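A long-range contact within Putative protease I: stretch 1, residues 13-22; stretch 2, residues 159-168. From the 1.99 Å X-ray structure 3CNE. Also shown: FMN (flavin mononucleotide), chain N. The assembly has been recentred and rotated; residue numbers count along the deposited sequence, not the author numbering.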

# COMPACT_ATOMS: atom_id res chain seq x y z
N VAL A 13 1.55 -2.27 -10.61
CA VAL A 13 2.41 -1.59 -9.66
C VAL A 13 2.35 -2.37 -8.36
O VAL A 13 1.33 -3.02 -8.04
CB VAL A 13 1.90 -0.11 -9.41
CG1 VAL A 13 0.54 -0.09 -8.82
CG2 VAL A 13 2.93 0.83 -8.64
N ASN A 14 3.44 -2.35 -7.62
CA ASN A 14 3.39 -2.86 -6.26
C ASN A 14 2.70 -1.80 -5.40
O ASN A 14 3.24 -0.73 -5.17
CB ASN A 14 4.80 -3.12 -5.76
CG ASN A 14 4.82 -3.74 -4.40
OD1 ASN A 14 4.24 -3.19 -3.46
ND2 ASN A 14 5.60 -4.84 -4.25
N GLY A 15 1.52 -2.16 -4.90
CA GLY A 15 0.66 -1.24 -4.17
C GLY A 15 1.19 -0.93 -2.78
O GLY A 15 0.90 0.12 -2.25
N CYS A 16 1.93 -1.87 -2.19
CA CYS A 16 2.53 -1.64 -0.92
C CYS A 16 3.55 -0.49 -1.06
O CYS A 16 3.49 0.46 -0.29
CB CYS A 16 3.19 -2.92 -0.36
SG CYS A 16 3.97 -2.58 1.27
N GLY A 17 4.40 -0.53 -2.08
CA GLY A 17 5.35 0.58 -2.34
C GLY A 17 4.63 1.90 -2.61
O GLY A 17 4.91 2.93 -1.98
N LEU A 18 3.67 1.86 -3.55
CA LEU A 18 2.97 3.05 -3.98
C LEU A 18 2.39 3.82 -2.78
O LEU A 18 2.69 4.98 -2.59
CB LEU A 18 1.85 2.71 -4.98
CG LEU A 18 1.07 3.93 -5.53
CD1 LEU A 18 2.01 4.93 -6.26
CD2 LEU A 18 -0.06 3.50 -6.44
N PHE A 19 1.57 3.13 -1.99
CA PHE A 19 0.86 3.77 -0.91
C PHE A 19 1.71 4.22 0.28
O PHE A 19 1.35 5.16 0.98
CB PHE A 19 -0.38 2.97 -0.51
CG PHE A 19 -1.47 3.12 -1.50
CD1 PHE A 19 -1.64 2.19 -2.50
CD2 PHE A 19 -2.26 4.27 -1.50
CE1 PHE A 19 -2.66 2.34 -3.46
CE2 PHE A 19 -3.25 4.43 -2.46
CZ PHE A 19 -3.44 3.47 -3.43
N GLN A 20 2.83 3.55 0.51
CA GLN A 20 3.83 4.10 1.44
C GLN A 20 4.22 5.52 1.05
O GLN A 20 4.25 6.39 1.90
CB GLN A 20 5.08 3.21 1.48
CG GLN A 20 4.91 1.96 2.31
CD GLN A 20 6.23 1.27 2.52
OE1 GLN A 20 7.07 1.74 3.31
NE2 GLN A 20 6.47 0.20 1.76
N TYR A 21 4.48 5.76 -0.23
CA TYR A 21 4.73 7.12 -0.70
C TYR A 21 3.48 8.00 -0.52
O TYR A 21 3.58 9.09 0.04
CB TYR A 21 5.15 7.16 -2.17
CG TYR A 21 6.45 6.45 -2.50
CD1 TYR A 21 7.67 6.90 -1.96
CD2 TYR A 21 6.49 5.38 -3.40
CE1 TYR A 21 8.89 6.26 -2.27
CE2 TYR A 21 7.69 4.76 -3.73
CZ TYR A 21 8.89 5.21 -3.16
OH TYR A 21 10.09 4.60 -3.45
N LEU A 22 2.32 7.52 -0.99
CA LEU A 22 1.16 8.41 -1.08
C LEU A 22 0.63 8.77 0.28
O LEU A 22 0.22 9.91 0.49
CB LEU A 22 0.07 7.83 -1.98
CG LEU A 22 0.49 7.45 -3.40
CD1 LEU A 22 -0.73 7.05 -4.21
CD2 LEU A 22 1.29 8.57 -4.11
N ASP A 159 13.92 -2.13 -1.79
CA ASP A 159 12.57 -2.56 -2.20
C ASP A 159 11.49 -2.00 -1.27
O ASP A 159 11.79 -1.13 -0.45
CB ASP A 159 12.49 -4.07 -2.31
CG ASP A 159 12.83 -4.75 -1.03
OD1 ASP A 159 12.55 -4.17 0.03
OD2 ASP A 159 13.39 -5.87 -1.07
N GLU A 160 10.25 -2.50 -1.41
CA GLU A 160 9.11 -1.94 -0.68
C GLU A 160 9.33 -2.09 0.82
O GLU A 160 8.86 -1.28 1.60
CB GLU A 160 7.78 -2.63 -1.07
CG GLU A 160 7.31 -2.30 -2.49
CD GLU A 160 8.03 -3.12 -3.59
OE1 GLU A 160 7.83 -2.82 -4.81
OE2 GLU A 160 8.80 -4.05 -3.23
N ASN A 161 10.04 -3.13 1.24
CA ASN A 161 10.23 -3.28 2.68
C ASN A 161 11.37 -2.45 3.27
O ASN A 161 11.54 -2.45 4.48
CB ASN A 161 10.38 -4.74 3.08
CG ASN A 161 11.13 -5.53 2.08
OD1 ASN A 161 12.36 -5.48 2.06
ND2 ASN A 161 10.39 -6.27 1.21
N THR A 162 12.13 -1.74 2.45
CA THR A 162 13.14 -0.83 3.00
C THR A 162 12.84 0.67 2.76
O THR A 162 13.66 1.56 3.11
CB THR A 162 14.54 -1.15 2.47
OG1 THR A 162 14.58 -0.95 1.05
CG2 THR A 162 14.94 -2.57 2.79
N ILE A 163 11.70 0.94 2.15
CA ILE A 163 11.29 2.33 1.90
C ILE A 163 11.31 3.14 3.21
O ILE A 163 11.81 4.27 3.24
CB ILE A 163 9.92 2.42 1.20
CG1 ILE A 163 10.06 1.98 -0.26
CG2 ILE A 163 9.38 3.88 1.25
CD1 ILE A 163 8.73 1.72 -0.97
N TRP A 164 10.81 2.52 4.30
CA TRP A 164 10.78 3.14 5.62
C TRP A 164 12.14 3.72 6.04
O TRP A 164 12.16 4.69 6.79
CB TRP A 164 10.29 2.15 6.70
CG TRP A 164 11.29 1.08 7.10
CD1 TRP A 164 11.49 -0.11 6.50
CD2 TRP A 164 12.22 1.14 8.20
NE1 TRP A 164 12.48 -0.82 7.14
CE2 TRP A 164 12.93 -0.07 8.20
CE3 TRP A 164 12.51 2.10 9.19
CZ2 TRP A 164 13.94 -0.35 9.14
CZ3 TRP A 164 13.50 1.81 10.14
CH2 TRP A 164 14.20 0.61 10.10
N THR A 165 13.25 3.12 5.57
CA THR A 165 14.61 3.58 5.95
C THR A 165 15.01 4.94 5.36
O THR A 165 15.93 5.59 5.87
CB THR A 165 15.73 2.57 5.61
OG1 THR A 165 15.87 2.43 4.19
CG2 THR A 165 15.48 1.22 6.28
N MSE A 166 14.34 5.37 4.30
CA MSE A 166 14.69 6.64 3.67
C MSE A 166 13.52 7.62 3.63
O MSE A 166 13.71 8.77 3.30
CB MSE A 166 15.21 6.42 2.26
CG MSE A 166 14.19 5.74 1.35
SE MSE A 166 14.52 6.05 -0.55
CE MSE A 166 12.81 6.95 -0.94
N LEU A 167 12.32 7.16 3.94
CA LEU A 167 11.12 7.97 3.75
C LEU A 167 11.09 9.25 4.61
O LEU A 167 10.68 10.30 4.11
CB LEU A 167 9.86 7.10 3.93
CG LEU A 167 8.52 7.66 3.45
CD1 LEU A 167 8.59 8.08 2.00
CD2 LEU A 167 7.42 6.60 3.69
N PRO A 168 11.54 9.19 5.88
CA PRO A 168 11.61 10.44 6.65
C PRO A 168 12.52 11.49 6.00
O PRO A 168 12.19 12.68 6.01
CB PRO A 168 12.20 10.00 8.00
CG PRO A 168 11.77 8.55 8.11
CD PRO A 168 12.01 8.05 6.70
N1 FMN N . 8.36 -0.13 8.88
C2 FMN N . 7.83 -0.75 7.77
O2 FMN N . 6.90 -0.21 7.17
N3 FMN N . 8.35 -1.97 7.35
C4 FMN N . 9.39 -2.57 8.05
O4 FMN N . 9.90 -3.63 7.64
C4A FMN N . 9.92 -1.94 9.17
N5 FMN N . 10.96 -2.52 9.88
C5A FMN N . 11.47 -1.88 10.99
C6 FMN N . 12.51 -2.46 11.70
C7 FMN N . 13.05 -1.83 12.82
C7M FMN N . 14.50 -2.11 13.10
C8 FMN N . 12.51 -0.62 13.26
C8M FMN N . 12.44 -0.39 14.76
C9 FMN N . 11.48 -0.04 12.53
C9A FMN N . 10.94 -0.66 11.40
N10 FMN N . 9.89 -0.06 10.70
C10 FMN N . 9.39 -0.71 9.59
C1' FMN N . 9.78 1.44 10.67
C2' FMN N . 8.68 2.03 11.53
O2' FMN N . 7.46 2.06 10.80
C3' FMN N . 9.09 3.45 11.94
O3' FMN N . 10.30 3.38 12.67
C4' FMN N . 8.03 4.17 12.78
O4' FMN N . 7.08 4.82 11.95
O HOH W 1 9.10 0.22 4.10

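Contact between residues 13-22, which enter a helix at G15, and residues 159-168, whose last two residues, L167 and P168, are helical; together the two bury 440 Å² of surface, though touching residues are at least 140 positions apart in sequence. D159 stands clear of the first stretch and organizes its own turn instead: its backbone N donates to T162 OG1 (3.1 Å), and its O accepts from T162 N (3.0 Å).

E160, with 91 Å² covered, is the residue most buried by the partner stretch. Its CA-to-CB bond points toward the helix, and the chain lies over the first turn, with E160 CG 3.4 Å from G17 N and E160 CB 4.5 Å from C16 SG. The CA atoms of G17 and E160 are only 4.8 Å apart, an approach that depends on glycine: an ideal CB on G17 would sit 2.9 Å from E160 CG, a clash. At the end of the side chain, the carboxylate packs beside the amide of N14, with E160 OE1 3.1 Å from N14 ND2, but the angle is too poor for a hydrogen bond. The other side of that amide has a defined role, since N14 OD1 caps the helix by accepting from G17 N at 3.0 Å. E160 OE1 finds a hydrogen bond elsewhere in the structure.

The backbone of E160 supplies the one direct hydrogen bond across the contact: Q20 NE2 donates to E160 O at 2.8 Å, nearly straight at 168°. One helical turn after C16, Q20 also points its CA-to-CB bond toward the partner, and its chain extends (chi2 t) to bring the amide to this carbonyl. The CA-to-CB bonds of N161 and T162 point away from the first stretch, and neither residue touches it.

I163 turns back toward the helix. Its CD1 lies 3.8 Å from G17 CA and 4.1 Å from Y21 CZ; its CB is 3.6 Å from Q20 OE1. W164 contributes mainly through its backbone. Water 1 donates to Q20 OE1 (2.7 Å) and to E160 O (2.9 Å) and accepts from W164 N (2.9 Å), so it links both stretches and spans the 3.9 Å between Q20 OE1 and W164 N. The W164 side chain leads away from the helix and offers one ring face to the flavin, with FMN C5A over it; W164 CE3 comes within 3.2 Å of FMN C1'.

T165 is out of reach, its OG1 donating to T162 O at 2.6 Å within the turn. M166, a selenomethionine at the N-cap position, starts sideways but brings its end nearer, placing CE at the edge of the Y21 ring, 4.2 Å from Y21 CE1. L167 points toward the helix and closes the contact: its CD1 is 4.2 Å from Y21 CD1, and its CD2 reaches to 3.6 Å from Q20 O. With I163, these two residues pack apolar atoms against the Y21 ring. P168 makes no contact.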